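Local coordinates for protein aminopeptidase YwaD (Bacillus subtilis, PDB 6HC6) that catalyses the zinc-dependent removal of N-terminal amino acids from peptides, as a secreted, monomeric aminopeptidase of the M28 family, at residues 331-337 against 385-391; 94-98 against 113-119; 283-287 against 312-317. Residue numbers count along the deposited sequence, not the author numbering.

Contact 1 of 3, residues 331-337 against 385-391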
loop_
_atom_site.group_PDB
_atom_site.type_symbol
_atom_site.label_atom_id
_atom_site.label_comp_id
_atom_site.label_asym_id
_atom_site.label_seq_id
_atom_site.Cartn_x
_atom_site.Cartn_y
_atom_site.Cartn_z
ATOM N N LYS A 331 11.972 -16.046 8.148
ATOM C CA LYS A 331 12.996 -15.080 8.538
ATOM C C LYS A 331 12.444 -13.800 9.160
ATOM O O LYS A 331 13.212 -13.064 9.792
ATOM C CB LYS A 331 13.847 -14.735 7.329
ATOM C CG LYS A 331 14.674 -15.940 6.897
ATOM C CD LYS A 331 15.423 -15.705 5.610
ATOM C CE LYS A 331 16.448 -14.610 5.774
ATOM N NZ LYS A 331 17.811 -15.083 5.362
ATOM N N ALA A 332 11.150 -13.508 9.002
ATOM C CA ALA A 332 10.608 -12.201 9.391
ATOM C C ALA A 332 10.174 -12.225 10.856
ATOM O O ALA A 332 9.001 -12.084 11.202
ATOM C CB ALA A 332 9.454 -11.803 8.478
ATOM N N SER A 333 11.177 -12.360 11.720
ATOM C CA SER A 333 10.996 -12.606 13.144
ATOM C C SER A 333 10.974 -11.333 13.978
ATOM O O SER A 333 10.706 -11.409 15.184
ATOM C CB SER A 333 12.125 -13.517 13.646
ATOM O OG SER A 333 13.350 -12.815 13.638
ATOM N N GLU A 334 11.262 -10.178 13.384
ATOM C CA GLU A 334 11.365 -8.919 14.111
ATOM C C GLU A 334 10.178 -8.035 13.763
ATOM O O GLU A 334 9.842 -7.881 12.587
ATOM C CB GLU A 334 12.676 -8.205 13.767
ATOM C CG GLU A 334 13.012 -7.021 14.653
ATOM C CD GLU A 334 13.592 -7.433 16.009
ATOM O OE1 GLU A 334 13.873 -6.536 16.837
ATOM O OE2 GLU A 334 13.783 -8.642 16.245
ATOM N N LEU A 335 9.535 -7.459 14.778
ATOM C CA LEU A 335 8.417 -6.552 14.552
ATOM C C LEU A 335 8.969 -5.134 14.584
ATOM O O LEU A 335 9.424 -4.661 15.626
ATOM C CB LEU A 335 7.306 -6.755 15.582
ATOM C CG LEU A 335 6.060 -5.898 15.334
ATOM C CD1 LEU A 335 5.359 -6.274 14.017
ATOM C CD2 LEU A 335 5.090 -5.998 16.507
ATOM N N TYR A 336 8.932 -4.461 13.439
ATOM C CA TYR A 336 9.461 -3.113 13.309
ATOM C C TYR A 336 8.382 -2.070 13.541
ATOM O O TYR A 336 7.230 -2.250 13.140
ATOM C CB TYR A 336 10.071 -2.912 11.923
ATOM C CG TYR A 336 11.379 -3.631 11.811
ATOM C CD1 TYR A 336 12.533 -3.106 12.389
ATOM C CD2 TYR A 336 11.459 -4.865 11.186
ATOM C CE1 TYR A 336 13.749 -3.780 12.305
ATOM C CE2 TYR A 336 12.664 -5.548 11.107
ATOM C CZ TYR A 336 13.801 -4.999 11.660
ATOM O OH TYR A 336 14.995 -5.681 11.586
ATOM N N VAL A 337 8.781 -0.982 14.195
ATOM C CA VAL A 337 7.974 0.219 14.378
ATOM C C VAL A 337 8.634 1.300 13.529
ATOM O O VAL A 337 9.676 1.856 13.903
ATOM C CB VAL A 337 7.889 0.630 15.852
ATOM C CG1 VAL A 337 7.043 1.885 16.009
ATOM C CG2 VAL A 337 7.314 -0.491 16.682
ATOM N N ASN A 385 4.243 2.835 11.658
ATOM C CA ASN A 385 3.770 1.680 10.935
ATOM C C ASN A 385 4.391 0.397 11.495
ATOM O O ASN A 385 5.537 0.359 11.618
ATOM C CB ASN A 385 4.124 1.814 9.470
ATOM C CG ASN A 385 3.631 0.668 8.657
ATOM O OD1 ASN A 385 2.592 0.178 8.861
ATOM N ND2 ASN A 385 4.437 0.253 7.736
ATOM N N PHE A 386 3.592 -0.597 11.821
ATOM C CA PHE A 386 4.034 -1.852 12.355
ATOM C C PHE A 386 4.118 -2.897 11.225
ATOM O O PHE A 386 3.184 -3.095 10.537
ATOM C CB PHE A 386 3.103 -2.343 13.446
ATOM C CG PHE A 386 3.040 -1.457 14.655
ATOM C CD1 PHE A 386 2.301 -0.325 14.641
ATOM C CD2 PHE A 386 3.716 -1.760 15.790
ATOM C CE1 PHE A 386 2.233 0.499 15.726
ATOM C CE2 PHE A 386 3.661 -0.950 16.881
ATOM C CZ PHE A 386 2.910 0.169 16.860
ATOM N N ILE A 387 5.233 -3.605 11.155
ATOM C CA ILE A 387 5.459 -4.558 10.064
ATOM C C ILE A 387 6.538 -5.551 10.495
ATOM O O ILE A 387 7.507 -5.177 11.168
ATOM C CB ILE A 387 5.835 -3.803 8.765
ATOM C CG1 ILE A 387 6.186 -4.765 7.626
ATOM C CG2 ILE A 387 6.977 -2.843 9.023
ATOM C CD1 ILE A 387 6.355 -4.053 6.288
ATOM N N TRP A 388 6.365 -6.827 10.125
ATOM C CA TRP A 388 7.404 -7.812 10.413
ATOM C C TRP A 388 8.530 -7.688 9.400
ATOM O O TRP A 388 8.306 -7.368 8.229
ATOM C CB TRP A 388 6.879 -9.251 10.372
ATOM C CG TRP A 388 5.894 -9.622 11.425
ATOM C CD1 TRP A 388 4.532 -9.751 11.267
ATOM C CD2 TRP A 388 6.173 -9.943 12.787
ATOM N NE1 TRP A 388 3.952 -10.122 12.467
ATOM C CE2 TRP A 388 4.940 -10.245 13.412
ATOM C CE3 TRP A 388 7.345 -10.000 13.546
ATOM C CZ2 TRP A 388 4.854 -10.603 14.758
ATOM C CZ3 TRP A 388 7.257 -10.357 14.885
ATOM C CH2 TRP A 388 6.022 -10.650 15.474
ATOM N N GLY A 389 9.748 -7.978 9.850
ATOM C CA GLY A 389 10.889 -7.919 8.959
ATOM C C GLY A 389 11.985 -8.863 9.403
ATOM O O GLY A 389 12.020 -9.316 10.550
ATOM N N ASP A 390 12.855 -9.186 8.460
ATOM C CA ASP A 390 14.060 -9.947 8.764
ATOM C C ASP A 390 14.880 -9.180 9.797
ATOM O O ASP A 390 15.330 -8.065 9.497
ATOM C CB ASP A 390 14.861 -10.146 7.472
ATOM C CG ASP A 390 16.076 -11.005 7.650
ATOM O OD1 ASP A 390 16.552 -11.156 8.786
ATOM O OD2 ASP A 390 16.577 -11.514 6.617
ATOM N N PRO A 391 15.123 -9.732 10.997
ATOM C CA PRO A 391 15.885 -8.967 11.997
ATOM C C PRO A 391 17.271 -8.591 11.524
ATOM O O PRO A 391 17.834 -7.605 12.016
ATOM C CB PRO A 391 15.943 -9.923 13.198
ATOM C CG PRO A 391 15.917 -11.264 12.584
ATOM C CD PRO A 391 14.942 -11.130 11.423
HETATM O O HOH W 1 18.794 -12.683 6.217
#

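Contact 2 of 3, residues 94-98 against 113-119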
loop_
_atom_site.group_PDB
_atom_site.type_symbol
_atom_site.label_atom_id
_atom_site.label_comp_id
_atom_site.label_asym_id
_atom_site.label_seq_id
_atom_site.Cartn_x
_atom_site.Cartn_y
_atom_site.Cartn_z
ATOM N N ILE A 94 -10.041 8.931 -7.438
ATOM C CA ILE A 94 -8.666 8.480 -7.648
ATOM C C ILE A 94 -8.368 8.540 -9.143
ATOM O O ILE A 94 -9.300 8.729 -9.942
ATOM C CB ILE A 94 -8.434 7.066 -7.089
ATOM C CG1 ILE A 94 -9.252 6.036 -7.865
ATOM C CG2 ILE A 94 -8.690 7.004 -5.579
ATOM C CD1 ILE A 94 -8.994 4.612 -7.423
ATOM N N PRO A 95 -7.111 8.395 -9.572
ATOM C CA PRO A 95 -6.804 8.532 -11.004
ATOM C C PRO A 95 -7.467 7.467 -11.868
ATOM O O PRO A 95 -7.897 6.411 -11.400
ATOM C CB PRO A 95 -5.279 8.392 -11.053
ATOM C CG PRO A 95 -4.826 8.815 -9.711
ATOM C CD PRO A 95 -5.875 8.313 -8.769
ATOM N N ASP A 96 -7.534 7.766 -13.163
ATOM C CA ASP A 96 -7.975 6.779 -14.133
ATOM C C ASP A 96 -7.111 5.528 -14.038
ATOM O O ASP A 96 -5.926 5.581 -13.694
ATOM C CB ASP A 96 -7.909 7.341 -15.553
ATOM C CG ASP A 96 -8.815 8.545 -15.759
ATOM O OD1 ASP A 96 -9.786 8.718 -14.992
ATOM O OD2 ASP A 96 -8.561 9.309 -16.717
ATOM N N ARG A 97 -7.730 4.394 -14.326
ATOM C CA ARG A 97 -7.066 3.104 -14.286
ATOM C C ARG A 97 -6.796 2.673 -15.719
ATOM O O ARG A 97 -7.703 2.698 -16.555
ATOM C CB ARG A 97 -7.936 2.075 -13.563
ATOM C CG ARG A 97 -7.359 0.664 -13.561
ATOM C CD ARG A 97 -8.149 -0.245 -12.625
ATOM N NE ARG A 97 -9.580 0.066 -12.620
ATOM C CZ ARG A 97 -10.508 -0.625 -13.279
ATOM N NH1 ARG A 97 -10.166 -1.677 -14.012
ATOM N NH2 ARG A 97 -11.782 -0.262 -13.204
ATOM N N LEU A 98 -5.556 2.301 -16.003
ATOM C CA LEU A 98 -5.150 1.924 -17.350
ATOM C C LEU A 98 -4.976 0.418 -17.440
ATOM O O LEU A 98 -4.357 -0.197 -16.563
ATOM C CB LEU A 98 -3.839 2.600 -17.738
ATOM C CG LEU A 98 -3.848 4.093 -18.026
ATOM C CD1 LEU A 98 -2.421 4.559 -17.989
ATOM C CD2 LEU A 98 -4.461 4.364 -19.379
ATOM N N ALA A 113 0.204 -1.256 -16.607
ATOM C CA ALA A 113 0.315 0.123 -17.038
ATOM C C ALA A 113 0.505 1.026 -15.830
ATOM O O ALA A 113 -0.041 0.770 -14.753
ATOM C CB ALA A 113 -0.922 0.544 -17.826
ATOM N N ALA A 114 1.302 2.069 -16.011
ATOM C CA ALA A 114 1.596 2.985 -14.922
ATOM C C ALA A 114 0.440 3.961 -14.734
ATOM O O ALA A 114 0.012 4.626 -15.681
ATOM C CB ALA A 114 2.890 3.745 -15.201
ATOM N N SER A 115 -0.071 4.038 -13.511
ATOM C CA SER A 115 -1.048 5.063 -13.190
ATOM C C SER A 115 -0.476 6.439 -13.513
ATOM O O SER A 115 0.692 6.727 -13.234
ATOM C CB SER A 115 -1.436 4.964 -11.711
ATOM O OG SER A 115 -2.399 5.939 -11.361
ATOM N N GLY A 116 -1.291 7.278 -14.143
ATOM C CA GLY A 116 -0.851 8.598 -14.536
ATOM C C GLY A 116 -0.193 8.688 -15.895
ATOM O O GLY A 116 0.311 9.761 -16.248
ATOM N N SER A 117 -0.163 7.604 -16.666
ATOM C CA SER A 117 0.361 7.668 -18.024
ATOM C C SER A 117 -0.801 7.662 -19.013
ATOM O O SER A 117 -1.968 7.561 -18.636
ATOM C CB SER A 117 1.348 6.528 -18.292
ATOM O OG SER A 117 0.728 5.256 -18.237
ATOM N N ALA A 118 -0.471 7.785 -20.321
ATOM C CA ALA A 118 -1.506 7.983 -21.322
ATOM C C ALA A 118 -1.997 6.656 -21.897
ATOM O O ALA A 118 -1.228 5.695 -22.015
ATOM C CB ALA A 118 -0.979 8.862 -22.455
ATOM N N PRO A 119 -3.274 6.587 -22.255
ATOM C CA PRO A 119 -3.793 5.437 -22.995
ATOM C C PRO A 119 -3.432 5.583 -24.466
ATOM O O PRO A 119 -2.757 6.527 -24.866
ATOM C CB PRO A 119 -5.305 5.540 -22.783
ATOM C CG PRO A 119 -5.547 7.017 -22.693
ATOM C CD PRO A 119 -4.329 7.578 -21.968
HETATM O O HOH W 2 -4.149 7.350 -14.864
HETATM O O HOH W 3 -4.613 4.559 -11.585
HETATM O O HOH W 4 -2.541 -2.351 -16.299
#

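Contact 3 of 3, residues 283-287 against 312-317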
loop_
_atom_site.group_PDB
_atom_site.type_symbol
_atom_site.label_atom_id
_atom_site.label_comp_id
_atom_site.label_asym_id
_atom_site.label_seq_id
_atom_site.Cartn_x
_atom_site.Cartn_y
_atom_site.Cartn_z
ATOM N N ASP A 283 -11.321 7.664 27.774
ATOM C CA ASP A 283 -11.646 9.063 27.528
ATOM C C ASP A 283 -11.114 9.558 26.191
ATOM O O ASP A 283 -11.363 10.715 25.825
ATOM C CB ASP A 283 -11.107 9.944 28.658
ATOM C CG ASP A 283 -11.826 9.700 29.985
ATOM O OD1 ASP A 283 -13.014 9.308 29.970
ATOM O OD2 ASP A 283 -11.203 9.914 31.043
ATOM N N LYS A 284 -10.385 8.721 25.464
ATOM C CA LYS A 284 -9.971 9.051 24.111
ATOM C C LYS A 284 -11.076 8.719 23.117
ATOM O O LYS A 284 -11.886 7.811 23.330
ATOM C CB LYS A 284 -8.704 8.289 23.718
ATOM C CG LYS A 284 -7.645 8.252 24.790
ATOM C CD LYS A 284 -6.920 9.586 24.901
ATOM C CE LYS A 284 -5.733 9.478 25.852
ATOM N NZ LYS A 284 -5.052 10.781 26.046
ATOM N N GLU A 285 -11.093 9.458 22.016
ATOM C CA GLU A 285 -11.879 9.087 20.848
ATOM C C GLU A 285 -11.011 8.200 19.967
ATOM O O GLU A 285 -9.948 8.628 19.510
ATOM C CB GLU A 285 -12.341 10.324 20.080
ATOM C CG GLU A 285 -13.126 9.979 18.818
ATOM C CD GLU A 285 -13.632 11.201 18.078
ATOM O OE1 GLU A 285 -13.872 11.111 16.851
ATOM O OE2 GLU A 285 -13.790 12.253 18.724
ATOM N N ILE A 286 -11.432 6.959 19.752
ATOM C CA ILE A 286 -10.631 6.014 18.983
ATOM C C ILE A 286 -11.278 5.827 17.619
ATOM O O ILE A 286 -12.445 5.429 17.518
ATOM C CB ILE A 286 -10.470 4.673 19.708
ATOM C CG1 ILE A 286 -9.998 4.910 21.140
ATOM C CG2 ILE A 286 -9.467 3.821 18.956
ATOM C CD1 ILE A 286 -9.989 3.649 21.985
ATOM N N ARG A 287 -10.524 6.120 16.571
ATOM C CA ARG A 287 -11.001 5.977 15.203
ATOM C C ARG A 287 -10.272 4.803 14.569
ATOM O O ARG A 287 -9.048 4.840 14.392
ATOM C CB ARG A 287 -10.774 7.265 14.420
ATOM C CG ARG A 287 -11.409 8.461 15.095
ATOM C CD ARG A 287 -11.383 9.675 14.200
ATOM N NE ARG A 287 -12.024 10.814 14.856
ATOM C CZ ARG A 287 -12.022 12.052 14.377
ATOM N NH1 ARG A 287 -11.408 12.322 13.231
ATOM N NH2 ARG A 287 -12.633 13.022 15.042
ATOM N N GLU A 312 -9.778 19.080 14.927
ATOM C CA GLU A 312 -9.425 17.667 15.044
ATOM C C GLU A 312 -7.914 17.461 15.029
ATOM O O GLU A 312 -7.393 16.575 15.720
ATOM C CB GLU A 312 -10.061 16.869 13.908
ATOM C CG GLU A 312 -11.566 16.715 13.983
ATOM C CD GLU A 312 -12.117 16.085 12.722
ATOM O OE1 GLU A 312 -12.599 14.935 12.786
ATOM O OE2 GLU A 312 -12.048 16.743 11.658
ATOM N N LEU A 313 -7.197 18.235 14.212
ATOM C CA LEU A 313 -5.744 18.114 14.182
ATOM C C LEU A 313 -5.142 18.450 15.538
ATOM O O LEU A 313 -4.240 17.754 16.015
ATOM C CB LEU A 313 -5.155 19.016 13.093
ATOM C CG LEU A 313 -5.465 18.600 11.653
ATOM C CD1 LEU A 313 -4.931 19.635 10.672
ATOM C CD2 LEU A 313 -4.870 17.224 11.363
ATOM N N LYS A 314 -5.622 19.522 16.174
ATOM C CA LYS A 314 -5.117 19.866 17.500
ATOM C C LYS A 314 -5.399 18.760 18.509
ATOM O O LYS A 314 -4.585 18.511 19.404
ATOM C CB LYS A 314 -5.718 21.187 17.970
ATOM C CG LYS A 314 -5.383 22.358 17.066
ATOM C CD LYS A 314 -3.912 22.350 16.672
ATOM C CE LYS A 314 -3.666 23.210 15.440
ATOM N NZ LYS A 314 -4.230 22.597 14.204
ATOM N N ARG A 315 -6.546 18.078 18.381
ATOM C CA ARG A 315 -6.884 16.989 19.293
ATOM C C ARG A 315 -6.191 15.682 18.939
ATOM O O ARG A 315 -6.256 14.740 19.733
ATOM C CB ARG A 315 -8.398 16.710 19.319
ATOM C CG ARG A 315 -9.312 17.864 19.572
ATOM C CD ARG A 315 -10.698 17.334 19.946
ATOM N NE ARG A 315 -11.573 17.020 18.812
ATOM C CZ ARG A 315 -12.205 15.858 18.638
ATOM N NH1 ARG A 315 -12.045 14.869 19.500
ATOM N NH2 ARG A 315 -12.997 15.677 17.587
ATOM N N SER A 316 -5.554 15.591 17.771
ATOM C CA SER A 316 -5.038 14.315 17.294
ATOM C C SER A 316 -3.774 13.937 18.047
ATOM O O SER A 316 -2.808 14.705 18.077
ATOM C CB SER A 316 -4.749 14.388 15.801
ATOM O OG SER A 316 -5.947 14.522 15.058
ATOM N N GLU A 317 -3.769 12.743 18.636
ATOM C CA GLU A 317 -2.690 12.346 19.528
ATOM C C GLU A 317 -1.719 11.369 18.889
ATOM O O GLU A 317 -0.507 11.610 18.893
ATOM C CB GLU A 317 -3.264 11.732 20.809
ATOM C CG GLU A 317 -2.209 11.312 21.815
ATOM C CD GLU A 317 -2.826 10.761 23.079
ATOM O OE1 GLU A 317 -3.684 11.449 23.656
ATOM O OE2 GLU A 317 -2.477 9.629 23.475
HETATM O O HOH W 5 -2.368 8.934 25.890
#

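Contact 1 of 3, residues 331-337 against 385-391
Strands 334-337 and 385-389 pair antiparallel, their axes 4.5 Å apart at 147°. Glu-334 with Gly-389 and Tyr-336 with Ile-387 are hydrogen-bonded pairs; Tyr-336 N to Ile-387 O is 2.8 Å, Gly-389 N to Glu-334 O 2.7 Å. Ser-333 joins Glu-334 opposite Gly-389, a classic beta bulge. The missing side chain of Gly-389 leaves a hollow that the Tyr-336 ring fills edge-on: Tyr-336 CE2 lies 3.7 Å from Gly-389 CA, where any CB would clash. On the other face, Leu-335 CB sits over the six-membered ring of Trp-388, 4.0 Å from its centroid, a CH-pi contact, and Val-337 CG2 reaches Phe-386 CE2 at 3.7 Å. Helix 412-430 covers Leu-335, Phe-386 and Trp-388. Beyond the strand ends the salt bridge from Lys-331 NZ to Asp-390 OD2 is long, 4.0 Å, and a water joins the same two atoms. The chemistry thus grades from main-chain pairing with apolar and aromatic packing, inside the M28 sheet, to a loosely held, solvated ion pair where the pairing runs out into loop.

Contact 2 of 3, residues 94-98 against 113-119
Leu-98 overlaps the loop that follows strand 107-113, and it supplies most of the covered area on its segment. Its CB meets Ala-113 CB at 3.6 Å, its CD2 lies 3.7 Å from Pro-119 CB, and its CD1 approaches Ala-114 O at 3.4 Å and Ser-117 O at 3.1 Å. One leucine side chain therefore touches segment 113-119 at both ends, Ala-113 and Pro-119. The loop is shaped by a type II beta turn from Ala-114 to Ser-117, closed by Ser-117 N to Ala-114 O at 3.1 Å; the same carbonyl accepts Ser-117 OG at 2.7 Å. Gly-116 has phi/psi of 88°/5°, where a CB would crowd the preceding carbonyl oxygen. No direct hydrogen bond links the segments, and water fills the gap. Asp-96 O accepts from two waters, at 2.8 and 2.7 Å; the first accepts from Gly-116 N at 2.9 Å, and the second lies 2.6 Å from Ser-115 OG. A third water joins Leu-98 O, at 2.8 Å, to Ala-113 N, at 3.0 Å. The contact lies where the chain enters the barrel sheet of the PA domain: strand 214-222 packs on Leu-98, Ala-113 and Pro-119 through Leu-219 and Ala-221, while Leu-299 of helix 299-306 touches Ile-94 and Pro-95.

Contact 3 of 3, residues 283-287 against 312-317
Charged side chains carry this contact, since the backbones stay well apart: the nearest CA atoms, those of Lys-284 and Glu-317, are 9.2 Å from each other. Glu-285, Arg-287, Glu-312 and Arg-315 form a salt-bridge network. Arg-287 gives NE and NH2 to Glu-285 OE1, at 2.7 and 2.9 Å, and NH1 and NH2 to Glu-312 OE1, at 2.9 and 3.0 Å; its NH1 also bonds Tyr-304. Glu-285 OE2 accepts from Arg-315 NH1 at 3.2 Å, with an N-H...O angle of 169°, and has Lys-235 as a further salt-bridge partner. Arg-315 NH1 also bonds the carbonyl of Pro-242, and Glu-312 OE2 accepts from the amide of Ser-309. The carboxylates offset the approach of like charges at 3.7 Å between Arg-287 NH2 and Arg-315 NH2. Lys-284 NZ makes a separate salt bridge to Glu-317 OE1 at 2.8 Å, and a water donates to Glu-317 OE2 at 2.5 Å and accepts a weak hydrogen bond from Lys-284 NZ at 3.3 Å. Parallel strands 285-291 and 316-322, joined through helices 299-306 and 310-315, form a beta-alpha-beta crossover passing strand 244-250, as expected of the alpha/beta fold of M28 peptidases; the network ties its start to its end.

In the fold
Contacts 1 and 3 belong to the same eight-stranded sheet of the M28 peptidase region, in which strands 382-389 and 316-322 are neighbours; their centres are 27 Å apart and their nearest atoms about 12 Å. Contact 2 belongs to the barrel sheet instead, its centre 32 Å from that of contact 1 and 36 Å from that of contact 3, and it touches neither. The zinc site relates to them unequally. In contact 1 the side chain of Asn-385 lies about 3 Å from that of the zinc ligand Asp-323 and about 7 Å from a zinc ion. In contact 2 the side chain of Ser-115 is about 9 Å from that of the zinc ligand Glu-295 and about 14 Å from a zinc ion, whereas contact 3 lies away from the site.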